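Local coordinates for TIGR00725 family protein (PDB 1RCU) that is of unknown function but belongs to the Rossmann-like SLOG superfamily and may bind a nucleotide-type ligand, at residues M23-V28 with N118-V123; V114-A119 with L136-L141; G58-N63 with G81-G86. One frame throughout, in Å; residues are numbered along the deposited sequence.

Overall arrangement
Two of the three contacts lie in the parallel sheet of a layered alpha/beta fold, and one joins helices packed on it. Contacts 1 and 3 are the sheet pair, their centres about 9 Å apart, and take in four adjacent strands: 84-88, 60-63, 25-30 and 121-125. Contact 2 lies on one side of it, where helices 108-116 and 129-140 flank strand 121-125 in sequence; its centre is about 9 Å from that of contact 1 and about 17 Å from that of contact 3. Along the chain, contact 3 is nested inside the loop closed by contact 1, whereas contact 2 opens later and shares Asn118 and Ala119 with contact 1. All three also meet neighbouring subunits.

Contact 1. Residues M23-V28 with N118-V123; sequences MKKVVV and NADVVV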
loop_
_atom_site.group_PDB
_atom_site.type_symbol
_atom_site.label_atom_id
_atom_site.label_comp_id
_atom_site.label_asym_id
_atom_site.label_seq_id
_atom_site.Cartn_x
_atom_site.Cartn_y
_atom_site.Cartn_z
HETATM N N MSE A 23 15.246 -5.584 -22.329
HETATM C CA MSE A 23 15.569 -6.253 -21.036
HETATM C C MSE A 23 15.852 -5.268 -19.908
HETATM O O MSE A 23 15.322 -5.407 -18.808
HETATM C CB MSE A 23 16.767 -7.194 -21.218
HETATM C CG MSE A 23 17.881 -6.621 -22.100
HETATM SE SE MSE A 23 19.422 -7.809 -22.297
HETATM C CE MSE A 23 19.912 -7.966 -20.421
ATOM N N LYS A 24 16.695 -4.276 -20.188
ATOM C CA LYS A 24 17.057 -3.265 -19.195
ATOM C C LYS A 24 15.925 -2.253 -19.022
ATOM O O LYS A 24 15.425 -1.683 -19.995
ATOM C CB LYS A 24 18.327 -2.527 -19.613
ATOM C CG LYS A 24 19.068 -1.896 -18.450
ATOM C CD LYS A 24 20.458 -1.457 -18.876
ATOM C CE LYS A 24 21.524 -1.915 -17.892
ATOM N NZ LYS A 24 22.895 -1.612 -18.403
ATOM N N LYS A 25 15.538 -2.025 -17.773
ATOM C CA LYS A 25 14.453 -1.114 -17.463
ATOM C C LYS A 25 14.888 0.244 -16.914
ATOM O O LYS A 25 15.568 0.311 -15.890
ATOM C CB LYS A 25 13.521 -1.752 -16.434
ATOM C CG LYS A 25 12.663 -2.897 -16.907
ATOM C CD LYS A 25 11.715 -3.273 -15.776
ATOM C CE LYS A 25 10.817 -4.465 -16.109
ATOM N NZ LYS A 25 9.822 -4.777 -15.024
ATOM N N VAL A 26 14.498 1.327 -17.580
ATOM C CA VAL A 26 14.830 2.638 -17.042
ATOM C C VAL A 26 13.542 3.381 -16.713
ATOM O O VAL A 26 12.578 3.400 -17.493
ATOM C CB VAL A 26 15.725 3.502 -17.992
ATOM C CG1 VAL A 26 16.635 2.607 -18.802
ATOM C CG2 VAL A 26 14.887 4.399 -18.872
ATOM N N VAL A 27 13.527 3.957 -15.523
ATOM C CA VAL A 27 12.391 4.711 -15.042
ATOM C C VAL A 27 12.734 6.192 -15.225
ATOM O O VAL A 27 13.838 6.616 -14.881
ATOM C CB VAL A 27 12.147 4.390 -13.533
ATOM C CG1 VAL A 27 11.340 5.490 -12.877
ATOM C CG2 VAL A 27 11.431 3.038 -13.385
ATOM N N VAL A 28 11.819 6.964 -15.811
ATOM C CA VAL A 28 12.058 8.390 -15.981
ATOM C C VAL A 28 10.979 9.136 -15.211
ATOM O O VAL A 28 9.794 8.799 -15.284
ATOM C CB VAL A 28 12.070 8.845 -17.492
ATOM C CG1 VAL A 28 12.988 7.937 -18.309
ATOM C CG2 VAL A 28 10.674 8.846 -18.063
ATOM N N ASN A 118 10.559 -0.922 -10.335
ATOM C CA ASN A 118 10.719 -1.369 -11.705
ATOM C C ASN A 118 11.887 -0.710 -12.413
ATOM O O ASN A 118 11.906 -0.631 -13.634
ATOM C CB ASN A 118 9.433 -1.124 -12.494
ATOM C CG ASN A 118 8.317 -2.055 -12.079
ATOM O OD1 ASN A 118 8.257 -3.210 -12.517
ATOM N ND2 ASN A 118 7.430 -1.567 -11.212
ATOM N N ALA A 119 12.877 -0.262 -11.653
ATOM C CA ALA A 119 14.008 0.404 -12.269
ATOM C C ALA A 119 15.371 -0.213 -12.044
ATOM O O ALA A 119 15.687 -0.690 -10.953
ATOM C CB ALA A 119 14.048 1.883 -11.824
ATOM N N ASP A 120 16.180 -0.189 -13.097
ATOM C CA ASP A 120 17.560 -0.638 -13.008
ATOM C C ASP A 120 18.320 0.673 -12.897
ATOM O O ASP A 120 19.465 0.716 -12.433
ATOM C CB ASP A 120 18.007 -1.355 -14.271
ATOM C CG ASP A 120 17.369 -2.720 -14.415
ATOM O OD1 ASP A 120 17.363 -3.470 -13.413
ATOM O OD2 ASP A 120 16.884 -3.054 -15.521
ATOM N N VAL A 121 17.663 1.739 -13.347
ATOM C CA VAL A 121 18.227 3.074 -13.308
ATOM C C VAL A 121 17.129 4.115 -13.493
ATOM O O VAL A 121 16.158 3.881 -14.214
ATOM C CB VAL A 121 19.313 3.268 -14.402
ATOM C CG1 VAL A 121 18.698 3.192 -15.775
ATOM C CG2 VAL A 121 20.015 4.604 -14.197
ATOM N N VAL A 122 17.277 5.248 -12.811
ATOM C CA VAL A 122 16.303 6.334 -12.882
ATOM C C VAL A 122 16.893 7.598 -13.517
ATOM O O VAL A 122 17.998 8.020 -13.163
ATOM C CB VAL A 122 15.799 6.714 -11.471
ATOM C CG1 VAL A 122 14.819 7.888 -11.550
ATOM C CG2 VAL A 122 15.155 5.503 -10.821
ATOM N N VAL A 123 16.163 8.185 -14.464
ATOM C CA VAL A 123 16.584 9.411 -15.137
ATOM C C VAL A 123 15.570 10.471 -14.734
ATOM O O VAL A 123 14.368 10.263 -14.842
ATOM C CB VAL A 123 16.571 9.239 -16.662
ATOM C CG1 VAL A 123 17.009 10.539 -17.341
ATOM C CG2 VAL A 123 17.497 8.108 -17.049
#
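Lys24 lays its CG 3.8 Å from Asp120 OD2, and the same oxygen goes on to accept a bond from the next backbone N. Lys25 N meets Asp120 OD2 at 2.8 Å, almost straight (170°), on the anti side of the carboxylate and 20° out of its plane. Asp120 N answers with a bond of 2.9 Å to Lys25 O, so that side chain and backbone of Asp120 grip both polar backbone atoms of one residue. The Lys25 side chain runs extended past Asn118, where NZ makes a weak bond to OD1; its stronger partner is Ala101 O of the second subunit, while Asn118 OD1 also accepts from Lys103 N of that subunit. Val26 lays CG1 beside CG1 of Val121 at 3.7 Å, the two side chains pointing the same way. Strands 25-30 and 121-125 are parallel neighbours at the point where a Rossmann-like sheet changes direction of growth, the first strand pairing with one that enters about ninety residues later. Val27 is bonded through both its backbone polar atoms: its N reaches Val121 O at 2.9 Å and its O receives Val123 N at 2.8 Å. With CG1 anti to the backbone N (chi1 159°), its CG2 faces Ala119 CB, on the side covered by Leu115 of helix 108-116. Val28 turns to the other face, CG1 lying 4.2 Å from Val123 CB, where both valines touch Leu50 of helix 44-56.

Contact 2. Residues V114-A119 with L136-L141; sequences VLLRNA and LGAYAL
Arg117 is held in two ways: its NH2 forms a salt bridge with Asp107 of the third subunit, and one face of its guanidinium lies against Leu141. The CD2 methyl of Leu141 sits 3.5 Å above that plane, displaced toward the rim, with Arg117 NH1 its nearest atom at 3.7 Å; the two side chains cross at about a right angle. The contact joins the C-terminal ends of helices 108-116 and 129-140, which precede and follow strand 121-125 in the Rossmann-like fold and pack on the same side of the sheet. Arg117 starts out pointing away from the second helix, and the bend at its chi2 (-69°) swings the guanidinium back over Leu141. Leu116, from which a type I turn leads on to Ala119, carries the apolar half. Its CB meets Leu141 CD1 at 3.7 Å, and its two methyls divide the helix surface between them. Val122 of strand 121-125 touches both Leu116 and Ala138, tying the helix pair to the sheet. With an alanine in place of Leu116 both methyls go, which would probably open a gap over Gly137 and Ala138 and leave Val122 less well covered. As the side chain stands, Leu116 CD1 rests on bare backbone, 3.5 Å from Ala138 N, an approach that the missing side chain of Gly137 permits, whereas Leu116 CD2 touches Ala138 CB at 3.7 Å.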
loop_
_atom_site.group_PDB
_atom_site.type_symbol
_atom_site.label_atom_id
_atom_site.label_comp_id
_atom_site.label_asym_id
_atom_site.label_seq_id
_atom_site.Cartn_x
_atom_site.Cartn_y
_atom_site.Cartn_z
ATOM N N VAL A 114 6.189 1.946 -6.085
ATOM C CA VAL A 114 6.083 0.698 -6.822
ATOM C C VAL A 114 6.678 0.953 -8.207
ATOM O O VAL A 114 7.117 0.026 -8.886
ATOM C CB VAL A 114 4.622 0.156 -6.941
ATOM C CG1 VAL A 114 3.670 1.033 -6.190
ATOM C CG2 VAL A 114 4.239 0.011 -8.388
ATOM N N LEU A 115 6.721 2.221 -8.599
ATOM C CA LEU A 115 7.283 2.613 -9.888
ATOM C C LEU A 115 8.799 2.415 -9.816
ATOM O O LEU A 115 9.413 1.906 -10.754
ATOM C CB LEU A 115 6.968 4.082 -10.151
ATOM C CG LEU A 115 7.195 4.780 -11.492
ATOM C CD1 LEU A 115 8.022 5.995 -11.250
ATOM C CD2 LEU A 115 7.848 3.855 -12.496
ATOM N N LEU A 116 9.384 2.812 -8.685
ATOM C CA LEU A 116 10.821 2.690 -8.475
ATOM C C LEU A 116 11.320 1.243 -8.416
ATOM O O LEU A 116 12.484 0.983 -8.712
ATOM C CB LEU A 116 11.233 3.414 -7.197
ATOM C CG LEU A 116 11.217 4.937 -7.302
ATOM C CD1 LEU A 116 11.375 5.527 -5.898
ATOM C CD2 LEU A 116 12.327 5.412 -8.259
ATOM N N ARG A 117 10.448 0.315 -8.029
ATOM C CA ARG A 117 10.822 -1.090 -7.944
ATOM C C ARG A 117 11.065 -1.628 -9.337
ATOM O O ARG A 117 11.688 -2.666 -9.511
ATOM C CB ARG A 117 9.702 -1.908 -7.294
ATOM C CG ARG A 117 9.308 -1.494 -5.882
ATOM C CD ARG A 117 10.415 -1.823 -4.899
ATOM N NE ARG A 117 10.043 -1.538 -3.520
ATOM C CZ ARG A 117 10.846 -1.780 -2.484
ATOM N NH1 ARG A 117 12.051 -2.312 -2.681
ATOM N NH2 ARG A 117 10.470 -1.476 -1.250
ATOM N N ASN A 118 10.559 -0.922 -10.335
ATOM C CA ASN A 118 10.719 -1.369 -11.705
ATOM C C ASN A 118 11.887 -0.710 -12.413
ATOM O O ASN A 118 11.906 -0.631 -13.634
ATOM C CB ASN A 118 9.433 -1.124 -12.494
ATOM C CG ASN A 118 8.317 -2.055 -12.079
ATOM O OD1 ASN A 118 8.257 -3.210 -12.517
ATOM N ND2 ASN A 118 7.430 -1.567 -11.212
ATOM N N ALA A 119 12.877 -0.262 -11.653
ATOM C CA ALA A 119 14.008 0.404 -12.269
ATOM C C ALA A 119 15.371 -0.213 -12.044
ATOM O O ALA A 119 15.687 -0.690 -10.953
ATOM C CB ALA A 119 14.048 1.883 -11.824
ATOM N N LEU A 136 14.926 10.797 -4.177
ATOM C CA LEU A 136 15.387 10.366 -2.857
ATOM C C LEU A 136 15.026 8.907 -2.605
ATOM O O LEU A 136 15.833 8.140 -2.037
ATOM C CB LEU A 136 14.793 11.257 -1.753
ATOM C CG LEU A 136 15.654 12.451 -1.280
ATOM C CD1 LEU A 136 16.134 13.285 -2.442
ATOM C CD2 LEU A 136 14.846 13.307 -0.308
ATOM N N GLY A 137 13.822 8.533 -3.044
ATOM C CA GLY A 137 13.339 7.175 -2.881
ATOM C C GLY A 137 14.202 6.213 -3.667
ATOM O O GLY A 137 14.578 5.157 -3.158
ATOM N N ALA A 138 14.518 6.587 -4.904
ATOM C CA ALA A 138 15.358 5.767 -5.775
ATOM C C ALA A 138 16.666 5.424 -5.067
ATOM O O ALA A 138 17.127 4.274 -5.076
ATOM C CB ALA A 138 15.646 6.516 -7.087
ATOM N N TYR A 139 17.252 6.444 -4.448
ATOM C CA TYR A 139 18.507 6.308 -3.726
ATOM C C TYR A 139 18.403 5.397 -2.498
ATOM O O TYR A 139 19.303 4.604 -2.217
ATOM C CB TYR A 139 19.000 7.696 -3.330
ATOM C CG TYR A 139 20.159 7.697 -2.366
ATOM C CD1 TYR A 139 19.950 7.724 -0.977
ATOM C CD2 TYR A 139 21.464 7.670 -2.835
ATOM C CE1 TYR A 139 21.003 7.717 -0.095
ATOM C CE2 TYR A 139 22.538 7.681 -1.953
ATOM C CZ TYR A 139 22.296 7.702 -0.585
ATOM O OH TYR A 139 23.364 7.733 0.280
ATOM N N ALA A 140 17.302 5.511 -1.766
ATOM C CA ALA A 140 17.109 4.688 -0.583
ATOM C C ALA A 140 16.963 3.223 -0.967
ATOM O O ALA A 140 17.238 2.345 -0.158
ATOM C CB ALA A 140 15.888 5.148 0.159
ATOM N N LEU A 141 16.538 2.969 -2.205
ATOM C CA LEU A 141 16.333 1.610 -2.714
ATOM C C LEU A 141 17.558 1.038 -3.468
ATOM O O LEU A 141 17.530 -0.095 -3.937
ATOM C CB LEU A 141 15.097 1.576 -3.640
ATOM C CG LEU A 141 13.706 1.950 -3.089
ATOM C CD1 LEU A 141 12.633 1.768 -4.188
ATOM C CD2 LEU A 141 13.369 1.069 -1.888
#

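Contact 3. Residues G58-N63 with G81-G86; sequences GYLVFN and GGTVVG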
loop_
_atom_site.group_PDB
_atom_site.type_symbol
_atom_site.label_atom_id
_atom_site.label_comp_id
_atom_site.label_asym_id
_atom_site.label_seq_id
_atom_site.Cartn_x
_atom_site.Cartn_y
_atom_site.Cartn_z
ATOM N N GLY A 58 16.808 0.034 -27.208
ATOM C CA GLY A 58 16.140 -1.163 -26.730
ATOM C C GLY A 58 15.765 -1.277 -25.260
ATOM O O GLY A 58 15.464 -2.377 -24.800
ATOM N N TYR A 59 15.786 -0.168 -24.521
ATOM C CA TYR A 59 15.420 -0.185 -23.104
ATOM C C TYR A 59 13.896 -0.150 -22.930
ATOM O O TYR A 59 13.181 0.459 -23.731
ATOM C CB TYR A 59 16.014 1.026 -22.352
ATOM C CG TYR A 59 17.519 1.137 -22.391
ATOM C CD1 TYR A 59 18.327 0.112 -21.900
ATOM C CD2 TYR A 59 18.139 2.269 -22.924
ATOM C CE1 TYR A 59 19.721 0.204 -21.943
ATOM C CE2 TYR A 59 19.540 2.378 -22.968
ATOM C CZ TYR A 59 20.321 1.341 -22.477
ATOM O OH TYR A 59 21.696 1.451 -22.526
ATOM N N LEU A 60 13.417 -0.804 -21.876
ATOM C CA LEU A 60 11.996 -0.822 -21.554
ATOM C C LEU A 60 11.759 0.392 -20.641
ATOM O O LEU A 60 12.356 0.481 -19.572
ATOM C CB LEU A 60 11.641 -2.126 -20.833
ATOM C CG LEU A 60 10.180 -2.301 -20.455
ATOM C CD1 LEU A 60 9.298 -2.082 -21.676
ATOM C CD2 LEU A 60 9.992 -3.685 -19.879
ATOM N N VAL A 61 10.892 1.316 -21.062
ATOM C CA VAL A 61 10.653 2.525 -20.278
ATOM C C VAL A 61 9.418 2.537 -19.370
ATOM O O VAL A 61 8.325 2.135 -19.765
ATOM C CB VAL A 61 10.630 3.774 -21.207
ATOM C CG1 VAL A 61 10.520 5.058 -20.377
ATOM C CG2 VAL A 61 11.913 3.815 -22.058
ATOM N N PHE A 62 9.624 2.988 -18.136
ATOM C CA PHE A 62 8.558 3.108 -17.130
ATOM C C PHE A 62 8.479 4.546 -16.632
ATOM O O PHE A 62 9.507 5.209 -16.485
ATOM C CB PHE A 62 8.847 2.254 -15.891
ATOM C CG PHE A 62 8.575 0.808 -16.065
ATOM C CD1 PHE A 62 9.397 0.031 -16.867
ATOM C CD2 PHE A 62 7.493 0.215 -15.425
ATOM C CE1 PHE A 62 9.153 -1.326 -17.028
ATOM C CE2 PHE A 62 7.227 -1.154 -15.575
ATOM C CZ PHE A 62 8.058 -1.927 -16.380
ATOM N N ASN A 63 7.264 5.005 -16.352
ATOM C CA ASN A 63 7.053 6.339 -15.816
ATOM C C ASN A 63 5.713 6.426 -15.085
ATOM O O ASN A 63 4.893 5.511 -15.170
ATOM C CB ASN A 63 7.140 7.399 -16.931
ATOM C CG ASN A 63 6.104 7.208 -18.014
ATOM O OD1 ASN A 63 4.907 7.134 -17.743
ATOM N ND2 ASN A 63 6.558 7.143 -19.253
ATOM N N GLY A 81 8.969 3.358 -31.803
ATOM C CA GLY A 81 8.545 1.975 -31.741
ATOM C C GLY A 81 8.950 1.214 -30.493
ATOM O O GLY A 81 8.913 -0.013 -30.469
ATOM N N GLY A 82 9.350 1.925 -29.451
ATOM C CA GLY A 82 9.738 1.247 -28.236
ATOM C C GLY A 82 8.512 1.025 -27.375
ATOM O O GLY A 82 7.422 1.467 -27.724
ATOM N N THR A 83 8.684 0.334 -26.256
ATOM C CA THR A 83 7.581 0.077 -25.341
ATOM C C THR A 83 7.744 0.929 -24.095
ATOM O O THR A 83 8.842 1.037 -23.550
ATOM C CB THR A 83 7.531 -1.387 -24.869
ATOM O OG1 THR A 83 7.402 -2.251 -25.998
ATOM C CG2 THR A 83 6.323 -1.600 -23.932
ATOM N N VAL A 84 6.655 1.537 -23.648
ATOM C CA VAL A 84 6.693 2.361 -22.454
ATOM C C VAL A 84 5.480 2.016 -21.601
ATOM O O VAL A 84 4.334 2.022 -22.057
ATOM C CB VAL A 84 6.749 3.879 -22.812
ATOM C CG1 VAL A 84 5.667 4.225 -23.769
ATOM C CG2 VAL A 84 6.662 4.743 -21.536
ATOM N N VAL A 85 5.755 1.689 -20.348
ATOM C CA VAL A 85 4.724 1.278 -19.405
ATOM C C VAL A 85 4.472 2.319 -18.321
ATOM O O VAL A 85 5.411 2.808 -17.686
ATOM C CB VAL A 85 5.132 -0.048 -18.739
ATOM C CG1 VAL A 85 4.141 -0.400 -17.625
ATOM C CG2 VAL A 85 5.201 -1.150 -19.787
ATOM N N GLY A 86 3.195 2.636 -18.110
ATOM C CA GLY A 86 2.829 3.612 -17.103
ATOM C C GLY A 86 2.260 3.009 -15.833
ATOM O O GLY A 86 1.438 2.096 -15.877
#
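Val61 is bonded through both its backbone polar atoms, N to Thr83 O at 3.2 Å and O to Val85 N at 2.7 Å, and Asn63 N then reaches Val85 O to continue the ladder, which runs on from Asn63 to Ile87. Alpha hydrogens fill the intervals, as where Phe62 CA approaches Val85 O at 3.2 Å. On the face that carries Phe62 and Val85, the valine's CB stands over one face of the ring, 4.1 Å from its centroid and 16° off the normal, a CH-pi contact, and CG1 of the same valine touches CE2. Strands 60-63 and 84-88 are the two arms of a beta-alpha-beta unit whose helix 68-79 crosses over the face that carries Val61, Val84 and Asn63; Gly81 ends that helix in a Schellman motif. The apolar pair under the helix is Val61 CG1 with Val84 CG2 at 4.0 Å, where Val77 touches both valines. At the strand entrance Leu60 CD1 makes a van der Waals contact of 3.7 Å with Thr83 CB, the side chains running alongside. The polar side chain on the helix face is Asn63. Placed between the backbone N and the carbonyl carbon (chi1 61°), its CG lets ND2 lie 3.3 Å from Val84 CG2 while bonding to Ser74 OG of the crossover helix, and OD1 accepts from Gly65 N, two residues further along the chain.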